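Local atomic coordinates of peptidyl-prolyl cis-trans isomerase (Hirschia baltica, PDB entry 5EX2), a protein that probably catalyses the cis-trans isomerisation of peptide bonds preceding proline, acting as a periplasmic folding helper of the cyclophilin family. Residues A[16-21]-A[123-128]; A[239-242]-A[248-251]. All coordinates share one frame; numbering follows the deposited sequence. Where two conformers were deposited one is given.

Interaction 1 of 2, residues A[16-21]-A[123-128]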
loop_
_atom_site.group_PDB
_atom_site.type_symbol
_atom_site.label_atom_id
_atom_site.label_comp_id
_atom_site.label_asym_id
_atom_site.label_seq_id
_atom_site.Cartn_x
_atom_site.Cartn_y
_atom_site.Cartn_z
ATOM N N ASN A 16 12.564 -16.672 -0.891
ATOM C CA ASN A 16 12.203 -15.679 -1.887
ATOM C C ASN A 16 10.804 -15.132 -1.726
ATOM O O ASN A 16 10.461 -14.163 -2.388
ATOM C CB ASN A 16 12.372 -16.253 -3.274
ATOM C CG ASN A 16 13.819 -16.301 -3.682
ATOM O OD1 ASN A 16 14.476 -15.275 -3.760
ATOM N ND2 ASN A 16 14.328 -17.492 -3.925
ATOM N N TRP A 17 10.000 -15.734 -0.860
ATOM C CA TRP A 17 8.600 -15.343 -0.717
ATOM C C TRP A 17 8.191 -15.211 0.741
ATOM O O TRP A 17 8.410 -16.101 1.570
ATOM C CB TRP A 17 7.692 -16.345 -1.423
ATOM C CG TRP A 17 7.927 -16.373 -2.879
ATOM C CD1 TRP A 17 8.735 -17.235 -3.558
ATOM C CD2 TRP A 17 7.387 -15.473 -3.851
ATOM N NE1 TRP A 17 8.715 -16.940 -4.896
ATOM C CE2 TRP A 17 7.899 -15.855 -5.102
ATOM C CE3 TRP A 17 6.514 -14.378 -3.783
ATOM C CZ2 TRP A 17 7.563 -15.193 -6.279
ATOM C CZ3 TRP A 17 6.187 -13.724 -4.957
ATOM C CH2 TRP A 17 6.699 -14.140 -6.184
ATOM N N ARG A 18 7.565 -14.079 1.026
ATOM C CA ARG A 18 7.067 -13.739 2.351
ATOM C C ARG A 18 5.559 -13.916 2.382
ATOM O O ARG A 18 4.847 -13.344 1.560
ATOM C CB ARG A 18 7.442 -12.288 2.692
ATOM C CG ARG A 18 6.871 -11.779 4.009
ATOM C CD ARG A 18 7.251 -10.315 4.279
ATOM N NE ARG A 18 6.736 -9.395 3.268
ATOM C CZ ARG A 18 5.484 -8.950 3.239
ATOM N NH1 ARG A 18 4.614 -9.340 4.160
ATOM N NH2 ARG A 18 5.105 -8.121 2.281
ATOM N N SER A 19 5.078 -14.691 3.341
ATOM C CA SER A 19 3.651 -14.911 3.499
ATOM C C SER A 19 3.028 -13.690 4.168
ATOM O O SER A 19 3.494 -13.249 5.216
ATOM C CB SER A 19 3.424 -16.172 4.324
ATOM O OG SER A 19 2.045 -16.361 4.572
ATOM N N VAL A 20 1.959 -13.163 3.576
ATOM C CA VAL A 20 1.273 -11.999 4.126
ATOM C C VAL A 20 0.378 -12.434 5.275
ATOM O O VAL A 20 -0.409 -13.367 5.152
ATOM C CB VAL A 20 0.459 -11.269 3.037
ATOM C CG1 VAL A 20 -0.400 -10.153 3.622
ATOM C CG2 VAL A 20 1.389 -10.702 1.961
ATOM N N ASP A 21 0.512 -11.750 6.398
ATOM C CA ASP A 21 -0.336 -11.953 7.563
ATOM C C ASP A 21 -1.807 -11.680 7.200
ATOM O O ASP A 21 -2.117 -10.616 6.675
ATOM C CB ASP A 21 0.155 -11.002 8.664
ATOM C CG ASP A 21 -0.541 -11.185 9.995
ATOM O OD1 ASP A 21 -1.718 -11.588 10.040
ATOM O OD2 ASP A 21 0.103 -10.867 11.020
ATOM N N PHE A 123 13.377 -0.804 -1.004
ATOM C CA PHE A 123 12.218 -1.622 -0.664
ATOM C C PHE A 123 12.367 -2.253 0.700
ATOM O O PHE A 123 13.462 -2.673 1.097
ATOM C CB PHE A 123 12.016 -2.732 -1.686
ATOM C CG PHE A 123 11.737 -2.255 -3.093
ATOM C CD1 PHE A 123 10.447 -1.985 -3.511
ATOM C CD2 PHE A 123 12.773 -2.110 -3.999
ATOM C CE1 PHE A 123 10.193 -1.572 -4.820
ATOM C CE2 PHE A 123 12.527 -1.698 -5.307
ATOM C CZ PHE A 123 11.237 -1.436 -5.712
ATOM N N TYR A 124 11.242 -2.376 1.390
ATOM C CA TYR A 124 11.172 -3.141 2.615
ATOM C C TYR A 124 9.861 -3.896 2.609
ATOM O O TYR A 124 8.796 -3.277 2.521
ATOM C CB TYR A 124 11.246 -2.255 3.851
ATOM C CG TYR A 124 10.950 -3.004 5.128
ATOM C CD1 TYR A 124 11.859 -3.893 5.669
ATOM C CD2 TYR A 124 9.749 -2.829 5.782
ATOM C CE1 TYR A 124 11.574 -4.583 6.833
ATOM C CE2 TYR A 124 9.449 -3.512 6.943
ATOM C CZ TYR A 124 10.360 -4.386 7.464
ATOM O OH TYR A 124 10.060 -5.072 8.626
ATOM N N ASN A 125 9.925 -5.216 2.695
ATOM C CA ASN A 125 8.722 -6.048 2.721
ATOM C C ASN A 125 7.806 -5.763 1.553
ATOM O O ASN A 125 6.582 -5.855 1.663
ATOM C CB ASN A 125 7.984 -5.842 4.041
ATOM C CG ASN A 125 8.468 -6.776 5.113
ATOM O OD1 ASN A 125 9.471 -7.459 4.945
ATOM N ND2 ASN A 125 7.746 -6.821 6.222
ATOM N N GLY A 126 8.400 -5.435 0.418
ATOM C CA GLY A 126 7.643 -5.195 -0.794
ATOM C C GLY A 126 7.047 -3.806 -0.884
ATOM O O GLY A 126 6.393 -3.479 -1.880
ATOM N N PHE A 127 7.235 -2.995 0.153
ATOM C CA PHE A 127 6.773 -1.616 0.134
ATOM C C PHE A 127 7.889 -0.720 -0.361
ATOM O O PHE A 127 9.052 -0.905 0.022
ATOM C CB PHE A 127 6.328 -1.152 1.518
ATOM C CG PHE A 127 5.188 -1.968 2.100
ATOM C CD1 PHE A 127 3.886 -1.772 1.672
ATOM C CD2 PHE A 127 5.409 -2.939 3.070
ATOM C CE1 PHE A 127 2.831 -2.508 2.193
ATOM C CE2 PHE A 127 4.337 -3.680 3.585
ATOM C CZ PHE A 127 3.067 -3.452 3.149
ATOM N N PRO A 128 7.555 0.272 -1.196
ATOM C CA PRO A 128 8.565 1.244 -1.589
ATOM C C PRO A 128 8.810 2.180 -0.420
ATOM O O PRO A 128 7.872 2.578 0.277
ATOM C CB PRO A 128 7.921 1.947 -2.775
ATOM C CG PRO A 128 6.446 1.901 -2.459
ATOM C CD PRO A 128 6.230 0.597 -1.751
#
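Arg18 and Asn125 are the two residues that carry this contact, and they meet through one polar bond and one stack of flat groups. The polar part is a weak hydrogen bond from NH2 of Arg18 to the backbone O of Asn125: the atoms are 2.8 Å apart, but the N-H...O angle of 119° shows the hydrogen pointing well off the acceptor. The stronger polar partner of the guanidinium is Glu38, whose OE2 forms a salt bridge with NH1 of Arg18.

The second part is stacking, offset toward the NE and CD end of the arginine. The guanidinium of Arg18 and the amide of Asn125 lie in planes 20° apart, with the amide over one face; NE of Arg18 comes within 3.6 Å of CG of Asn125, and CD of Arg18 lies 3.7 Å from OD1 of Asn125. The Arg18 chain runs out straight, with CG anti to the backbone N (chi1 175°), and bends at chi3, which brings the planar end against the amide. On the Asn125 side, CG also sits 3.8 Å above the face of the Tyr124 ring, toward its rim.

A leucine in place of Arg18 would probably leave Glu38 without its charged mate and the amide of Asn125 without its flat cover.

Asn125 is at the tip of a beta hairpin, where Tyr124 to Phe127 form a type I' turn; Asn125 and Gly126 both take positive phi there, and N of Phe127 is 2.9 Å from O of Tyr124 in a backbone hydrogen bond. The contact thus joins the edge strand 17-19 of the three-stranded sheet, paired with strand 229-233, to the turn linking strands 119-124 and 127-132, while Glu38 ties in barrel strand 33-39.

Interaction 2 of 2, residues A[239-242]-A[248-251]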
loop_
_atom_site.group_PDB
_atom_site.type_symbol
_atom_site.label_atom_id
_atom_site.label_comp_id
_atom_site.label_asym_id
_atom_site.label_seq_id
_atom_site.Cartn_x
_atom_site.Cartn_y
_atom_site.Cartn_z
ATOM N N MET A 239 15.816 -13.867 -6.084
ATOM C CA MET A 239 14.887 -13.647 -7.184
ATOM C C MET A 239 14.648 -12.154 -7.388
ATOM O O MET A 239 14.512 -11.684 -8.512
ATOM C CB MET A 239 13.571 -14.368 -6.939
ATOM C CG MET A 239 13.713 -15.850 -7.101
ATOM S SD MET A 239 12.219 -16.800 -6.805
ATOM C CE MET A 239 11.250 -16.343 -8.239
ATOM N N PHE A 240 14.596 -11.402 -6.300
ATOM C CA PHE A 240 14.393 -9.978 -6.458
ATOM C C PHE A 240 15.642 -9.327 -7.063
ATOM O O PHE A 240 15.524 -8.388 -7.833
ATOM C CB PHE A 240 14.024 -9.299 -5.146
ATOM C CG PHE A 240 13.481 -7.905 -5.346
ATOM C CD1 PHE A 240 12.227 -7.725 -5.921
ATOM C CD2 PHE A 240 14.220 -6.783 -5.013
ATOM C CE1 PHE A 240 11.714 -6.471 -6.143
ATOM C CE2 PHE A 240 13.701 -5.523 -5.229
ATOM C CZ PHE A 240 12.449 -5.370 -5.792
ATOM N N SER A 241 16.820 -9.830 -6.729
ATOM C CA SER A 241 18.037 -9.350 -7.368
ATOM C C SER A 241 17.977 -9.525 -8.889
ATOM O O SER A 241 18.373 -8.647 -9.655
ATOM C CB SER A 241 19.227 -10.091 -6.785
ATOM O OG SER A 241 20.452 -9.616 -7.301
ATOM N N LEU A 242 17.478 -10.681 -9.315
ATOM C CA LEU A 242 17.331 -10.972 -10.729
ATOM C C LEU A 242 16.278 -10.075 -11.366
ATOM O O LEU A 242 16.431 -9.626 -12.497
ATOM C CB LEU A 242 16.950 -12.439 -10.913
ATOM C CG LEU A 242 18.062 -13.407 -10.520
ATOM C CD1 LEU A 242 17.563 -14.845 -10.520
ATOM C CD2 LEU A 242 19.263 -13.257 -11.448
ATOM N N GLY A 248 16.013 -3.027 -14.556
ATOM C CA GLY A 248 16.903 -1.882 -14.678
ATOM C C GLY A 248 17.207 -1.186 -13.367
ATOM O O GLY A 248 16.345 -0.565 -12.758
ATOM N N ARG A 249 18.466 -1.258 -12.946
ATOM C CA ARG A 249 18.864 -0.752 -11.633
ATOM C C ARG A 249 19.200 0.738 -11.629
ATOM O O ARG A 249 19.635 1.278 -10.612
ATOM C CB ARG A 249 20.043 -1.560 -11.127
ATOM C CG ARG A 249 19.626 -2.937 -10.693
ATOM C CD ARG A 249 20.813 -3.667 -10.268
ATOM N NE ARG A 249 20.497 -4.989 -9.764
ATOM C CZ ARG A 249 20.279 -5.267 -8.484
ATOM N NH1 ARG A 249 20.305 -4.307 -7.561
ATOM N NH2 ARG A 249 20.038 -6.510 -8.120
ATOM N N ASP A 250 18.980 1.395 -12.761
ATOM C CA ASP A 250 19.077 2.842 -12.840
ATOM C C ASP A 250 17.748 3.503 -12.485
ATOM O O ASP A 250 17.667 4.724 -12.321
ATOM C CB ASP A 250 19.512 3.261 -14.249
ATOM C CG ASP A 250 18.557 2.761 -15.338
ATOM O OD1 ASP A 250 18.051 1.616 -15.240
ATOM O OD2 ASP A 250 18.307 3.522 -16.297
ATOM N N LYS A 251 16.716 2.680 -12.330
ATOM C CA LYS A 251 15.371 3.179 -12.068
ATOM C C LYS A 251 15.138 3.494 -10.603
ATOM O O LYS A 251 15.621 2.800 -9.722
ATOM C CB LYS A 251 14.341 2.161 -12.541
ATOM C CG LYS A 251 14.286 2.038 -14.049
ATOM C CD LYS A 251 13.357 0.925 -14.464
ATOM C CE LYS A 251 13.273 0.811 -15.976
ATOM N NZ LYS A 251 12.477 -0.375 -16.384
#
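NH2 of Arg249 donates a weak hydrogen bond to the backbone O of Ser241, 3.1 Å away, with an N-H...O angle of 135°. The carbonyl oxygen approaches the guanidinium obliquely. OG of Ser241 lies almost as near, 3.2 Å from the same NH2 of Arg249, but the angle is too poor for a hydrogen bond, so this pair counts as a close polar approach. CB of Ser241 meets the guanidinium at its edge, in plane, 3.9 Å from NH2 of Arg249. The three approaches set one end of the arginine against a single residue of the helix, with little apolar packing.

Reach explains the geometry. The CA atoms of Ser241 and Arg249 are 9.6 Å apart, and the arginine spans that gap with a chain extended from CG to NE (chi2 178°, chi3 177°). The Ser241 CB points away from the loop overall, yet OG, anti to the backbone N, still comes beside NH2.

The rest of the guanidinium is held by others: NE forms a salt bridge with OD1 of Asp245, and NH1 donates to O of Ile110. With all three nitrogens engaged, the group is likely to be restrained from turning, and the weak bond to Ser241 is secondary to the salt bridge with Asp245.

Gly248 leaves the helical conformation with positive phi and opens a type I turn to Lys251. The backbone runs on past the end of helix 238-247, and the extended Arg249 side chain reaches back to Ser241, on the protein surface, while Ile110 links it to the chain following strand 108-109.

Interactions 1 and 2 have centres 16 Å apart and follow one another along the chain, yet their segments touch at three points. OD1 of Asn16 is 3.0 Å from N of Met239, a probable hydrogen bond near the start of helix 238-247. CE2 of Phe123 lies 3.7 Å from CZ of Phe240, in an edge-to-face ring pair, and NE1 of Trp17 packs 4.0 Å from SD of Met239. Helix 238-247 thus borders both segments of interaction 1, while interaction 2 spans from the helix to the turn beyond its end. Both contacts are structural and lie away from the magnesium site of Gln115, Gln133 and Glu135.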